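Local coordinates for protein cyanuric acid amidohydrolase (Azorhizobium caulinodans, PDB 4NQ3) that hydrolyses the s-triazine ring of cyanuric acid to carboxybiuret, a step in the breakdown of herbicides such as atrazine, at residues M1-I9 with S242-A250; A69-V77 with A108-D116. All coordinates share one frame; numbering follows the deposited sequence.

Contact 1: M1-I9 with S242-A250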
# COMPACT_ATOMS: atom_id res chain seq x y z
N MSE A 1 8.26 -41.33 29.18
CA MSE A 1 9.07 -40.59 28.20
C MSE A 1 8.23 -39.87 27.13
O MSE A 1 7.58 -40.52 26.32
CB MSE A 1 10.06 -41.53 27.51
CG MSE A 1 11.51 -41.43 28.01
SE MSE A 1 12.80 -41.32 26.55
CE MSE A 1 14.42 -41.11 27.61
N PRO A 2 8.27 -38.52 27.11
CA PRO A 2 7.46 -37.67 26.22
C PRO A 2 7.93 -37.58 24.76
O PRO A 2 9.11 -37.67 24.44
CB PRO A 2 7.58 -36.30 26.87
CG PRO A 2 8.92 -36.32 27.50
CD PRO A 2 9.12 -37.72 28.00
N ILE A 3 6.95 -37.38 23.89
CA ILE A 3 7.11 -37.29 22.45
C ILE A 3 6.62 -35.95 21.89
O ILE A 3 5.51 -35.53 22.19
CB ILE A 3 6.33 -38.42 21.78
CG1 ILE A 3 6.84 -39.76 22.32
CG2 ILE A 3 6.39 -38.31 20.26
CD1 ILE A 3 6.17 -40.96 21.74
N ALA A 4 7.42 -35.29 21.07
CA ALA A 4 6.93 -34.09 20.40
C ALA A 4 6.13 -34.47 19.16
O ALA A 4 6.56 -35.27 18.33
CB ALA A 4 8.07 -33.16 20.02
N LYS A 5 4.96 -33.87 19.03
CA LYS A 5 4.14 -34.07 17.86
C LYS A 5 3.90 -32.69 17.26
O LYS A 5 3.41 -31.79 17.95
CB LYS A 5 2.83 -34.79 18.25
CG LYS A 5 2.90 -36.32 18.15
CD LYS A 5 1.83 -37.04 18.99
CE LYS A 5 0.40 -36.87 18.43
NZ LYS A 5 -0.71 -37.28 19.38
N VAL A 6 4.30 -32.50 16.01
CA VAL A 6 4.10 -31.21 15.34
C VAL A 6 3.12 -31.33 14.18
O VAL A 6 3.34 -32.14 13.27
CB VAL A 6 5.42 -30.65 14.83
CG1 VAL A 6 5.20 -29.36 14.08
CG2 VAL A 6 6.35 -30.45 15.99
N HIS A 7 2.07 -30.52 14.20
CA HIS A 7 0.99 -30.63 13.21
C HIS A 7 0.86 -29.38 12.35
O HIS A 7 0.60 -28.31 12.88
CB HIS A 7 -0.35 -30.86 13.90
CG HIS A 7 -0.38 -32.07 14.79
ND1 HIS A 7 -0.58 -33.34 14.31
CD2 HIS A 7 -0.24 -32.19 16.13
CE1 HIS A 7 -0.56 -34.20 15.31
NE2 HIS A 7 -0.36 -33.52 16.43
N ARG A 8 1.00 -29.51 11.03
CA ARG A 8 0.81 -28.34 10.17
C ARG A 8 -0.61 -28.32 9.56
O ARG A 8 -1.00 -29.20 8.81
CB ARG A 8 1.86 -28.29 9.07
CG ARG A 8 2.12 -26.90 8.55
CD ARG A 8 3.40 -26.85 7.67
NE ARG A 8 3.21 -27.66 6.47
CZ ARG A 8 4.17 -28.27 5.77
NH1 ARG A 8 5.46 -28.17 6.10
NH2 ARG A 8 3.82 -28.98 4.72
N ILE A 9 -1.40 -27.32 9.93
CA ILE A 9 -2.79 -27.27 9.53
C ILE A 9 -3.09 -26.08 8.61
O ILE A 9 -2.78 -24.94 8.95
CB ILE A 9 -3.69 -27.22 10.78
CG1 ILE A 9 -3.44 -28.48 11.62
CG2 ILE A 9 -5.17 -27.10 10.40
CD1 ILE A 9 -4.22 -28.54 12.90
N SER A 242 16.82 -33.26 23.01
CA SER A 242 16.99 -33.71 24.37
C SER A 242 17.06 -35.21 24.46
O SER A 242 16.33 -35.90 23.76
CB SER A 242 15.85 -33.22 25.26
OG SER A 242 15.84 -33.92 26.49
N GLU A 243 17.91 -35.71 25.35
CA GLU A 243 17.97 -37.13 25.65
C GLU A 243 16.67 -37.61 26.32
O GLU A 243 16.30 -38.78 26.21
CB GLU A 243 19.16 -37.44 26.56
CG GLU A 243 20.51 -37.03 25.99
CD GLU A 243 21.00 -37.94 24.87
OE1 GLU A 243 20.42 -39.04 24.71
OE2 GLU A 243 21.96 -37.56 24.16
N GLY A 244 16.00 -36.71 27.05
CA GLY A 244 14.82 -37.06 27.82
C GLY A 244 13.52 -37.01 27.05
O GLY A 244 12.44 -37.06 27.64
N TRP A 245 13.63 -36.87 25.73
CA TRP A 245 12.50 -36.92 24.81
C TRP A 245 12.73 -38.02 23.76
O TRP A 245 13.87 -38.36 23.46
CB TRP A 245 12.30 -35.57 24.12
CG TRP A 245 11.63 -34.50 24.94
CD1 TRP A 245 12.12 -33.88 26.05
CD2 TRP A 245 10.36 -33.88 24.67
NE1 TRP A 245 11.23 -32.94 26.50
CE2 TRP A 245 10.14 -32.92 25.67
CE3 TRP A 245 9.39 -34.05 23.68
CZ2 TRP A 245 9.00 -32.14 25.72
CZ3 TRP A 245 8.26 -33.28 23.73
CH2 TRP A 245 8.06 -32.33 24.74
N SER A 246 11.67 -38.58 23.21
CA SER A 246 11.83 -39.48 22.07
C SER A 246 10.73 -39.28 21.01
O SER A 246 9.75 -38.58 21.24
CB SER A 246 11.83 -40.93 22.52
OG SER A 246 10.51 -41.30 22.89
N GLY A 247 10.91 -39.90 19.86
CA GLY A 247 9.98 -39.75 18.77
C GLY A 247 10.74 -39.60 17.48
O GLY A 247 11.97 -39.57 17.45
N PRO A 248 10.02 -39.52 16.37
CA PRO A 248 10.65 -39.45 15.06
C PRO A 248 11.22 -38.08 14.73
O PRO A 248 12.10 -37.96 13.89
CB PRO A 248 9.50 -39.80 14.11
CG PRO A 248 8.28 -39.40 14.84
CD PRO A 248 8.55 -39.59 16.30
N LEU A 249 10.72 -37.04 15.39
CA LEU A 249 11.06 -35.70 14.97
C LEU A 249 12.35 -35.17 15.60
O LEU A 249 12.53 -35.26 16.82
CB LEU A 249 9.89 -34.76 15.27
CG LEU A 249 8.60 -34.92 14.46
CD1 LEU A 249 7.57 -33.92 14.89
CD2 LEU A 249 8.91 -34.72 12.98
N ALA A 250 13.24 -34.64 14.76
CA ALA A 250 14.40 -33.88 15.22
C ALA A 250 14.37 -32.46 14.66
O ALA A 250 13.59 -32.15 13.75
CB ALA A 250 15.68 -34.55 14.83
O HOH W 1 9.09 -36.58 18.04
O HOH W 2 10.04 -36.12 20.38
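Pro-2 points its CG at the indole face of Trp-245, where an outermost strand of the first repeat's four-stranded sheet, 2-10, meets the link between the second and third repeats. The link leaves strand 235-242 through a type I beta turn, Ser-242 to Trp-245, inside which Ser-242 OG accepts from Gly-244 N as an ST turn. The dense part is the tryptophan. Pro-2 CG sits over one indole face in a CH-pi contact, 4.0 Å from the centroid of the five-membered ring and 7° off its normal, while Ala-4 N lies at the CZ3 edge, near the ring plane, and Ala-4 CB packs obliquely on CZ3 at 3.7 Å. The Trp-245 CB starts away from the strand, but having CG anti to its own carbonyl carbon (chi1 -78°) brings the six-membered ring back with its CZ3 edge against Ala-4. NE1 is weakly bonded to Ala-142 O. An alanine in place of Trp-245 would probably leave Pro-2 without its aromatic face and open a gap beside Ala-4 CB. Ser-246 N donates to Pro-2 O, 3.0 Å and nearly straight at 168°. Gly-247 has backbone angles that call for glycine. The solvent side is looser: the exposed, poorly ordered selenomethionine at Met-1 bends over the turn, its CE beside Glu-243 O and Gly-244 CA. Beyond Ser-246 the backbones part, and water fills in. One water accepts from Ala-4 N and donates to Ser-246 O; another donates to Ala-4 O and accepts from Leu-249 N, 3.1 Å away. Past these waters the side chain of Leu-249 crosses that of Val-6 at a slant, its CD1 methyl 3.8 Å from Val-6 CG2.

Contact 2: A69-V77 with A108-D116. With SO4 (sulfate ion), chain F; SO4 (sulfate ion), chain D.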
# COMPACT_ATOMS: atom_id res chain seq x y z
N ALA A 69 -9.75 -23.22 31.61
CA ALA A 69 -8.78 -22.19 31.98
C ALA A 69 -7.35 -22.59 31.60
O ALA A 69 -6.47 -21.74 31.49
CB ALA A 69 -8.87 -21.90 33.46
N ALA A 70 -7.13 -23.88 31.36
CA ALA A 70 -5.81 -24.37 30.96
C ALA A 70 -5.49 -23.91 29.54
O ALA A 70 -4.34 -23.94 29.12
CB ALA A 70 -5.73 -25.88 31.05
N ALA A 71 -6.51 -23.49 28.80
CA ALA A 71 -6.29 -22.95 27.46
C ALA A 71 -5.35 -21.77 27.52
O ALA A 71 -4.54 -21.55 26.61
CB ALA A 71 -7.59 -22.54 26.83
N ASP A 72 -5.43 -21.01 28.61
CA ASP A 72 -4.67 -19.78 28.70
C ASP A 72 -3.18 -20.01 28.79
O ASP A 72 -2.40 -19.08 28.56
CB ASP A 72 -5.13 -18.96 29.91
CG ASP A 72 -6.54 -18.42 29.73
OD1 ASP A 72 -6.94 -18.13 28.56
OD2 ASP A 72 -7.25 -18.30 30.75
N GLU A 73 -2.79 -21.25 29.08
CA GLU A 73 -1.39 -21.61 29.24
C GLU A 73 -0.78 -22.03 27.91
O GLU A 73 0.42 -22.26 27.83
CB GLU A 73 -1.25 -22.73 30.26
CG GLU A 73 -1.48 -22.25 31.68
CD GLU A 73 -2.04 -23.35 32.60
OE1 GLU A 73 -1.78 -24.55 32.35
OE2 GLU A 73 -2.79 -23.00 33.55
N VAL A 74 -1.59 -22.12 26.87
CA VAL A 74 -1.07 -22.44 25.54
C VAL A 74 -0.44 -21.20 24.93
O VAL A 74 -1.03 -20.12 24.98
CB VAL A 74 -2.18 -22.98 24.59
CG1 VAL A 74 -1.62 -23.25 23.19
CG2 VAL A 74 -2.79 -24.21 25.17
N CYS A 75 0.76 -21.33 24.39
CA CYS A 75 1.40 -20.20 23.74
C CYS A 75 0.87 -20.01 22.35
O CYS A 75 0.96 -20.92 21.51
CB CYS A 75 2.91 -20.38 23.69
SG CYS A 75 3.66 -20.04 25.32
N LEU A 76 0.30 -18.83 22.11
CA LEU A 76 -0.23 -18.50 20.79
C LEU A 76 0.67 -17.44 20.14
O LEU A 76 0.66 -16.27 20.53
CB LEU A 76 -1.67 -18.02 20.91
CG LEU A 76 -2.70 -19.05 21.42
CD1 LEU A 76 -4.12 -18.49 21.44
CD2 LEU A 76 -2.67 -20.34 20.58
N VAL A 77 1.48 -17.88 19.18
CA VAL A 77 2.31 -16.99 18.37
C VAL A 77 1.71 -16.82 16.98
O VAL A 77 1.87 -17.69 16.12
CB VAL A 77 3.76 -17.52 18.21
CG1 VAL A 77 4.59 -16.51 17.48
CG2 VAL A 77 4.36 -17.89 19.54
N ALA A 108 12.42 -31.63 21.47
CA ALA A 108 11.86 -31.24 22.76
C ALA A 108 11.26 -29.85 22.64
O ALA A 108 11.76 -29.02 21.89
CB ALA A 108 12.90 -31.28 23.85
N ILE A 109 10.20 -29.60 23.42
CA ILE A 109 9.44 -28.36 23.39
C ILE A 109 9.20 -27.81 24.78
O ILE A 109 8.78 -28.53 25.68
CB ILE A 109 8.07 -28.58 22.77
CG1 ILE A 109 8.20 -29.24 21.41
CG2 ILE A 109 7.30 -27.27 22.69
CD1 ILE A 109 6.94 -29.92 21.03
N GLY A 110 9.47 -26.52 24.97
CA GLY A 110 9.17 -25.90 26.25
C GLY A 110 8.48 -24.57 26.03
O GLY A 110 8.73 -23.88 25.03
N ARG A 111 7.59 -24.19 26.94
CA ARG A 111 6.91 -22.92 26.77
C ARG A 111 7.04 -22.13 28.05
O ARG A 111 7.34 -22.71 29.08
CB ARG A 111 5.42 -23.12 26.44
CG ARG A 111 4.81 -24.07 27.37
CD ARG A 111 3.34 -23.95 27.46
NE ARG A 111 2.87 -25.00 28.36
CZ ARG A 111 1.62 -25.43 28.44
NH1 ARG A 111 0.70 -24.88 27.64
NH2 ARG A 111 1.29 -26.41 29.28
N ALA A 112 6.75 -20.83 27.97
CA ALA A 112 6.74 -19.95 29.13
C ALA A 112 6.04 -18.65 28.74
O ALA A 112 5.99 -18.32 27.55
CB ALA A 112 8.14 -19.67 29.63
N HIS A 113 5.53 -17.93 29.73
CA HIS A 113 4.77 -16.68 29.55
C HIS A 113 5.45 -15.61 30.37
O HIS A 113 6.37 -15.90 31.15
CB HIS A 113 3.33 -16.85 30.01
CG HIS A 113 2.64 -18.00 29.35
ND1 HIS A 113 1.67 -17.84 28.39
CD2 HIS A 113 2.85 -19.33 29.47
CE1 HIS A 113 1.28 -19.04 27.96
NE2 HIS A 113 1.98 -19.96 28.60
N THR A 114 5.01 -14.37 30.22
CA THR A 114 5.53 -13.34 31.09
C THR A 114 4.42 -12.39 31.51
O THR A 114 3.33 -12.37 30.92
CB THR A 114 6.64 -12.51 30.42
OG1 THR A 114 6.06 -11.54 29.54
CG2 THR A 114 7.63 -13.40 29.71
N PRO A 115 4.67 -11.63 32.58
CA PRO A 115 3.68 -10.63 32.94
C PRO A 115 3.65 -9.57 31.87
O PRO A 115 4.56 -9.53 31.02
CB PRO A 115 4.21 -10.06 34.25
CG PRO A 115 5.25 -11.03 34.70
CD PRO A 115 5.84 -11.59 33.46
N ASP A 116 2.68 -8.67 31.97
CA ASP A 116 2.61 -7.56 31.06
C ASP A 116 3.92 -6.78 31.10
O ASP A 116 4.64 -6.77 32.11
CB ASP A 116 1.42 -6.69 31.43
CG ASP A 116 0.12 -7.23 30.86
OD1 ASP A 116 0.13 -8.39 30.36
OD2 ASP A 116 -0.91 -6.51 30.95
S SO4 F . 5.60 -19.61 33.03
O1 SO4 F . 6.87 -19.86 33.72
O2 SO4 F . 4.55 -19.23 33.98
O3 SO4 F . 5.78 -18.49 32.11
O4 SO4 F . 5.20 -20.82 32.32
S SO4 D . 4.25 -27.43 31.22
O1 SO4 D . 3.89 -27.01 32.57
O2 SO4 D . 5.53 -28.15 31.19
O3 SO4 D . 3.19 -28.29 30.69
O4 SO4 D . 4.40 -26.22 30.40
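A junction between the first two repeats, beside the active site, is made where Arg-111 and His-113 of edge strand 106-113 reach the backbone of Glu-73, which ends the 3-10 turn before strand 75-80. The two strands run almost perpendicular, 88° apart, so side chains of 106-113 reach across to join them, without strand pairing. His-113 NE2 donates to Glu-73 O at 2.9 Å, in its own ring plane but from above the carbonyl plane and bent at 136°. Cys-75 SG lies over the imidazole face, 4.0 Å from the centroid, and also touches Arg-111 CB at 3.7 Å; this cysteine side chain is about 7 Å from that of catalytic Lys-156. Arg-111, extended from CG to NE, passes Glu-73 CB on one face of its guanidinium. Its edge holds a sulfate, probably from the crystallisation liquor: NE donates to O4 at 2.8 Å and NH2 to O3 at 3.0 Å. Behind His-113, ND1 makes a weak bond to Glu-235, whose other oxygen takes Leu-76 N. With NE2 donating to a carbonyl and ND1 beside a carboxylate, the imidazole may well carry both protons, and the two bonds, one of them weak, would restrict its rotation.

From the N terminus the chain lays down strand 2-10, then strand 34-41, helix 51-67 and segment 69-77. After strand 89-97 it enters the second repeat, and contact 2 closes a loop of 30 residues when 108-116 returns to 69-77. Contact 1 closes only after that repeat is complete, 232 residues on, when 242-250 comes back to 1-9; contact 2 is therefore nested inside it. The contacts meet at strand 106-113: Trp-245 CD1 packs on Ala-108 CB at 3.5 Å, and Ala-4 CB on Ile-109 CD1 at 3.6 Å. Contact 1 ties strand 2-10 to the link between the second and third repeats; contact 2 ties the start of strand 75-80 to strand 106-113 of the second sheet.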